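Local coordinates for ATP-dependent RNA helicase HrpB (PDB 6EUD), which hydrolyses ATP to ADP and phosphate as a DExH-box RNA helicase and also binds single-stranded RNA, at residues A[645-650]-A[745-750]; A[630-635]-A[685-690]. One frame throughout, in Å; residues are numbered along the deposited sequence.

How the contacts relate
Both contacts use the helix 631-646 at its two ends. In contact 2 its first turn, within 630-635, packs alongside the start of helix 686-692; in contact 1 its last residues and the turn that follows, 645-650, meet the beta-hairpin turn at 745-750. The two centres lie 21 Å apart and the nearest atoms about 9 Å apart, so neither contact touches the other. Along the chain their segments alternate. Contact 2 has no hydrogen bond between its segments and combines methyl packing with a carboxylate stacked on a ring; contact 1 is largely polar. Both lie far out in the molecule, with centres 37 and 40 Å from that of the chain, away from the predicted ATP-binding residues and the DEFH box.

Contact 1. Residues A[645-650]-A[745-750]; sequences KWLPEY and TIAQGR
Glu649 and Arg750 reach toward each other tip to tip in an end-on salt bridge, carboxylate and guanidinium planes only 27° apart. Arg750, extended from CG to NE, carries its guanidinium to the carboxylate. Arg750 NH1 meets the syn lone pair of Glu649 OE2 at 2.9 Å, nearly straight (173°); the bond from Arg750 NH2 to Glu649 OE1 (2.7 Å) is more bent. Arg750 NH1 also donates to Trp646 O (2.9 Å), in the carbonyl plane and on a lone pair.

Beside it, Gln748 NE2 donates to Tyr650 OH at 2.9 Å, amide and ring planes 74° apart. An alanine in place of Tyr650 would probably leave the Gln748 amide without this acceptor and freer to turn. Apolar contacts lie behind: Leu647 CD2 to Ala747 CB (4.2 Å) and Trp646 CZ3 to Ile746 CD1 (4.0 Å). Leu647 CD2 also lies against the Gln748 amide.

A type I turn, Leu647 to Tyr650, follows the helix; the type I' turn from Ala747 to Arg750 joins antiparallel strands 745-746 and 751-758 in a beta hairpin. The backbone N of Gln748 is hydrogen-bonded to Glu705 OE1.

Electrostatics and directional bonding together thus probably tie the C-terminal end of helix 631-646 to the hairpin turn.

Contact 2. Residues A[630-635]-A[685-690]; sequences TAEAEQ and DIYQAL
Ala633 and Tyr687 mark the closest backbone approach between two helix starts, their CA atoms 4.2 Å apart. The short axes of 631-635 and 686-690 run nearly parallel, at 22°, and come within 8.7 Å. The side chain of Ala633 is a single methyl, which lets the two backbones lie so near; its CA also meets the edge of the Tyr687 ring.

The apolar packing centres on that methyl. Ala633 CB touches Ile686 CG2 at 3.8 Å and lies at the same distance from the backbone nitrogen of Tyr687. Trp629 and Leu627, in the loop before helix 631-646, also touch Ile686, and Leu636 of that helix extends the packing to Tyr687 and Leu690. Apart from this, Leu690, one turn further along, rests its CD1 methyl against the backbone oxygen of Ala633.

The second kind of interaction is a stack of a flat acid on a ring. In Glu632, CG stands anti to the backbone N (chi1 -176°) and the chain continues extended, carrying the carboxylate over one face of Tyr687. Carboxylate and ring planes are 21° apart. Glu632 CD rides 3.7 Å above the ring plane, displaced toward the rim, while Glu632 CG approaches Tyr687 CD2 at 3.5 Å.

No hydrogen bond joins 630-635 to 685-690. Thr630 OG1 accepts from Ala633 N at 3.0 Å as an N-cap. Asp685 OD1 caps the other helix by accepting from Gln688 N, which meets it from above the carboxylate plane. These side-chain caps satisfy Ala633 N and Gln688 N within their own helices.

The association probably rests mainly on close packing, with the Glu632 carboxylate laid on the ring at the more exposed margin. Asp685 OD1, 5.7 Å from Glu632 OE1, would tend to repel that acid rather than hold it.

Contact 1. Residues A[645-650]-A[745-750]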
# COMPACT_ATOMS: atom_id res chain seq x y z
N LYS A 645 -13.14 -8.29 26.41
CA LYS A 645 -13.46 -6.90 26.72
C LYS A 645 -13.06 -6.52 28.15
O LYS A 645 -12.46 -5.49 28.37
CB LYS A 645 -14.95 -6.61 26.54
CG LYS A 645 -15.43 -6.71 25.13
CD LYS A 645 -16.87 -6.24 25.02
CE LYS A 645 -17.80 -6.97 25.98
NZ LYS A 645 -19.19 -6.46 25.82
N TRP A 646 -13.42 -7.36 29.11
CA TRP A 646 -13.33 -6.99 30.51
C TRP A 646 -11.99 -7.39 31.14
O TRP A 646 -11.56 -6.77 32.11
CB TRP A 646 -14.47 -7.63 31.31
CG TRP A 646 -15.82 -7.33 30.76
CD1 TRP A 646 -16.19 -6.25 30.01
CD2 TRP A 646 -16.99 -8.15 30.89
NE1 TRP A 646 -17.52 -6.34 29.67
CE2 TRP A 646 -18.03 -7.49 30.20
CE3 TRP A 646 -17.26 -9.36 31.52
CZ2 TRP A 646 -19.32 -8.02 30.13
CZ3 TRP A 646 -18.55 -9.89 31.45
CH2 TRP A 646 -19.55 -9.22 30.76
N LEU A 647 -11.37 -8.43 30.58
CA LEU A 647 -10.06 -8.90 31.04
C LEU A 647 -9.06 -8.93 29.87
O LEU A 647 -8.51 -9.98 29.55
CB LEU A 647 -10.18 -10.29 31.68
CG LEU A 647 -11.15 -10.41 32.88
CD1 LEU A 647 -11.20 -11.82 33.45
CD2 LEU A 647 -10.80 -9.44 33.97
N PRO A 648 -8.82 -7.76 29.25
CA PRO A 648 -8.03 -7.72 28.01
C PRO A 648 -6.53 -7.90 28.27
O PRO A 648 -5.77 -8.02 27.32
CB PRO A 648 -8.29 -6.31 27.48
CG PRO A 648 -8.40 -5.48 28.78
CD PRO A 648 -9.15 -6.40 29.74
N GLU A 649 -6.09 -7.91 29.52
CA GLU A 649 -4.67 -8.16 29.76
C GLU A 649 -4.30 -9.62 29.49
O GLU A 649 -3.12 -9.96 29.46
CB GLU A 649 -4.26 -7.77 31.19
CG GLU A 649 -4.96 -8.53 32.27
CD GLU A 649 -6.21 -7.82 32.78
OE1 GLU A 649 -6.34 -7.67 34.02
OE2 GLU A 649 -7.06 -7.43 31.96
N TYR A 650 -5.28 -10.48 29.27
CA TYR A 650 -4.98 -11.88 28.95
C TYR A 650 -5.23 -12.19 27.47
O TYR A 650 -5.92 -11.43 26.78
CB TYR A 650 -5.81 -12.83 29.81
CG TYR A 650 -5.68 -12.52 31.27
CD1 TYR A 650 -4.52 -12.83 31.96
CD2 TYR A 650 -6.72 -11.90 31.96
CE1 TYR A 650 -4.41 -12.55 33.29
CE2 TYR A 650 -6.60 -11.62 33.29
CZ TYR A 650 -5.45 -11.94 33.95
OH TYR A 650 -5.33 -11.64 35.30
N THR A 745 -20.30 -8.65 41.68
CA THR A 745 -19.47 -8.32 40.53
C THR A 745 -18.66 -9.51 40.09
O THR A 745 -18.34 -10.38 40.88
CB THR A 745 -18.48 -7.17 40.81
OG1 THR A 745 -17.56 -7.57 41.84
CG2 THR A 745 -19.20 -5.91 41.22
N ILE A 746 -18.31 -9.53 38.80
CA ILE A 746 -17.43 -10.54 38.25
C ILE A 746 -16.24 -9.86 37.58
O ILE A 746 -16.09 -8.65 37.71
CB ILE A 746 -18.18 -11.43 37.25
CG1 ILE A 746 -18.67 -10.58 36.07
CG2 ILE A 746 -19.33 -12.12 37.92
CD1 ILE A 746 -19.49 -11.36 35.08
N ALA A 747 -15.42 -10.63 36.86
CA ALA A 747 -14.30 -10.10 36.08
C ALA A 747 -13.33 -9.29 36.95
O ALA A 747 -13.10 -8.12 36.69
CB ALA A 747 -14.84 -9.24 34.91
N GLN A 748 -12.78 -9.93 37.98
CA GLN A 748 -11.87 -9.27 38.92
C GLN A 748 -12.46 -8.00 39.51
O GLN A 748 -11.75 -7.00 39.67
CB GLN A 748 -10.52 -8.98 38.23
CG GLN A 748 -9.83 -10.26 37.73
CD GLN A 748 -8.49 -10.02 37.06
OE1 GLN A 748 -7.92 -8.93 37.12
NE2 GLN A 748 -7.98 -11.05 36.39
N GLY A 749 -13.76 -8.02 39.80
CA GLY A 749 -14.41 -6.86 40.42
C GLY A 749 -14.74 -5.70 39.49
O GLY A 749 -15.16 -4.64 39.93
N ARG A 750 -14.57 -5.90 38.19
CA ARG A 750 -14.71 -4.82 37.22
C ARG A 750 -16.13 -4.59 36.69
O ARG A 750 -16.45 -3.51 36.19
CB ARG A 750 -13.78 -5.09 36.04
CG ARG A 750 -12.30 -4.97 36.38
CD ARG A 750 -11.41 -5.45 35.23
NE ARG A 750 -10.01 -5.44 35.64
CZ ARG A 750 -8.99 -5.87 34.90
NH1 ARG A 750 -9.19 -6.34 33.67
NH2 ARG A 750 -7.76 -5.82 35.39

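Contact 2. Residues A[630-635]-A[685-690]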
# COMPACT_ATOMS: atom_id res chain seq x y z
N THR A 630 -25.35 -25.76 21.74
CA THR A 630 -26.16 -25.77 22.97
C THR A 630 -26.11 -24.40 23.63
O THR A 630 -25.19 -23.61 23.35
CB THR A 630 -25.65 -26.82 23.99
OG1 THR A 630 -24.28 -26.54 24.30
CG2 THR A 630 -25.76 -28.21 23.43
N ALA A 631 -27.09 -24.12 24.49
CA ALA A 631 -27.08 -22.92 25.32
C ALA A 631 -25.74 -22.76 26.03
O ALA A 631 -25.19 -21.64 26.10
CB ALA A 631 -28.21 -22.95 26.33
N GLU A 632 -25.19 -23.88 26.50
CA GLU A 632 -23.91 -23.86 27.20
C GLU A 632 -22.71 -23.50 26.30
O GLU A 632 -21.86 -22.69 26.69
CB GLU A 632 -23.65 -25.22 27.86
CG GLU A 632 -22.39 -25.25 28.67
CD GLU A 632 -22.06 -26.64 29.18
OE1 GLU A 632 -22.03 -27.58 28.36
OE2 GLU A 632 -21.88 -26.78 30.40
N ALA A 633 -22.64 -24.10 25.11
CA ALA A 633 -21.60 -23.76 24.15
C ALA A 633 -21.66 -22.30 23.76
O ALA A 633 -20.64 -21.63 23.73
CB ALA A 633 -21.69 -24.63 22.89
N GLU A 634 -22.86 -21.81 23.47
CA GLU A 634 -23.05 -20.42 23.06
C GLU A 634 -22.69 -19.47 24.19
O GLU A 634 -22.04 -18.46 23.96
CB GLU A 634 -24.50 -20.19 22.60
CG GLU A 634 -24.84 -18.72 22.30
CD GLU A 634 -23.99 -18.14 21.15
OE1 GLU A 634 -23.44 -18.92 20.35
OE2 GLU A 634 -23.88 -16.90 21.05
N GLN A 635 -23.12 -19.79 25.41
CA GLN A 635 -22.77 -18.98 26.58
C GLN A 635 -21.25 -18.94 26.78
O GLN A 635 -20.69 -17.89 27.10
CB GLN A 635 -23.46 -19.52 27.84
CG GLN A 635 -24.91 -19.04 28.00
CD GLN A 635 -24.98 -17.54 28.17
OE1 GLN A 635 -24.57 -16.99 29.21
NE2 GLN A 635 -25.46 -16.85 27.15
N ASP A 685 -18.85 -32.14 20.48
CA ASP A 685 -19.02 -31.37 21.71
C ASP A 685 -18.41 -30.01 21.53
O ASP A 685 -17.21 -29.80 21.79
CB ASP A 685 -18.39 -32.10 22.90
CG ASP A 685 -18.84 -31.54 24.23
OD1 ASP A 685 -19.14 -30.33 24.32
OD2 ASP A 685 -18.89 -32.30 25.21
N ILE A 686 -19.25 -29.07 21.10
CA ILE A 686 -18.80 -27.74 20.71
C ILE A 686 -18.24 -26.97 21.89
O ILE A 686 -17.27 -26.23 21.73
CB ILE A 686 -19.96 -26.95 20.05
CG1 ILE A 686 -20.36 -27.61 18.72
CG2 ILE A 686 -19.60 -25.48 19.86
CD1 ILE A 686 -19.22 -27.76 17.74
N TYR A 687 -18.84 -27.17 23.06
CA TYR A 687 -18.40 -26.54 24.30
C TYR A 687 -17.00 -26.97 24.67
O TYR A 687 -16.17 -26.15 25.03
CB TYR A 687 -19.34 -26.89 25.46
CG TYR A 687 -18.82 -26.49 26.83
CD1 TYR A 687 -18.07 -27.39 27.61
CD2 TYR A 687 -19.10 -25.24 27.36
CE1 TYR A 687 -17.59 -27.02 28.88
CE2 TYR A 687 -18.65 -24.87 28.62
CZ TYR A 687 -17.89 -25.77 29.38
OH TYR A 687 -17.44 -25.38 30.62
N GLN A 688 -16.76 -28.27 24.60
CA GLN A 688 -15.45 -28.80 24.92
C GLN A 688 -14.40 -28.32 23.92
O GLN A 688 -13.27 -28.00 24.30
CB GLN A 688 -15.48 -30.32 24.96
CG GLN A 688 -14.51 -30.88 25.98
CD GLN A 688 -14.82 -30.37 27.38
OE1 GLN A 688 -15.92 -30.59 27.90
NE2 GLN A 688 -13.86 -29.67 27.99
N ALA A 689 -14.78 -28.25 22.65
CA ALA A 689 -13.86 -27.83 21.60
C ALA A 689 -13.45 -26.37 21.79
O ALA A 689 -12.26 -26.05 21.74
CB ALA A 689 -14.47 -28.04 20.23
N LEU A 690 -14.42 -25.49 22.00
CA LEU A 690 -14.13 -24.10 22.34
C LEU A 690 -13.27 -23.97 23.60
O LEU A 690 -12.30 -23.22 23.64
CB LEU A 690 -15.42 -23.32 22.53
CG LEU A 690 -16.16 -22.98 21.23
CD1 LEU A 690 -17.42 -22.25 21.56
CD2 LEU A 690 -15.26 -22.14 20.34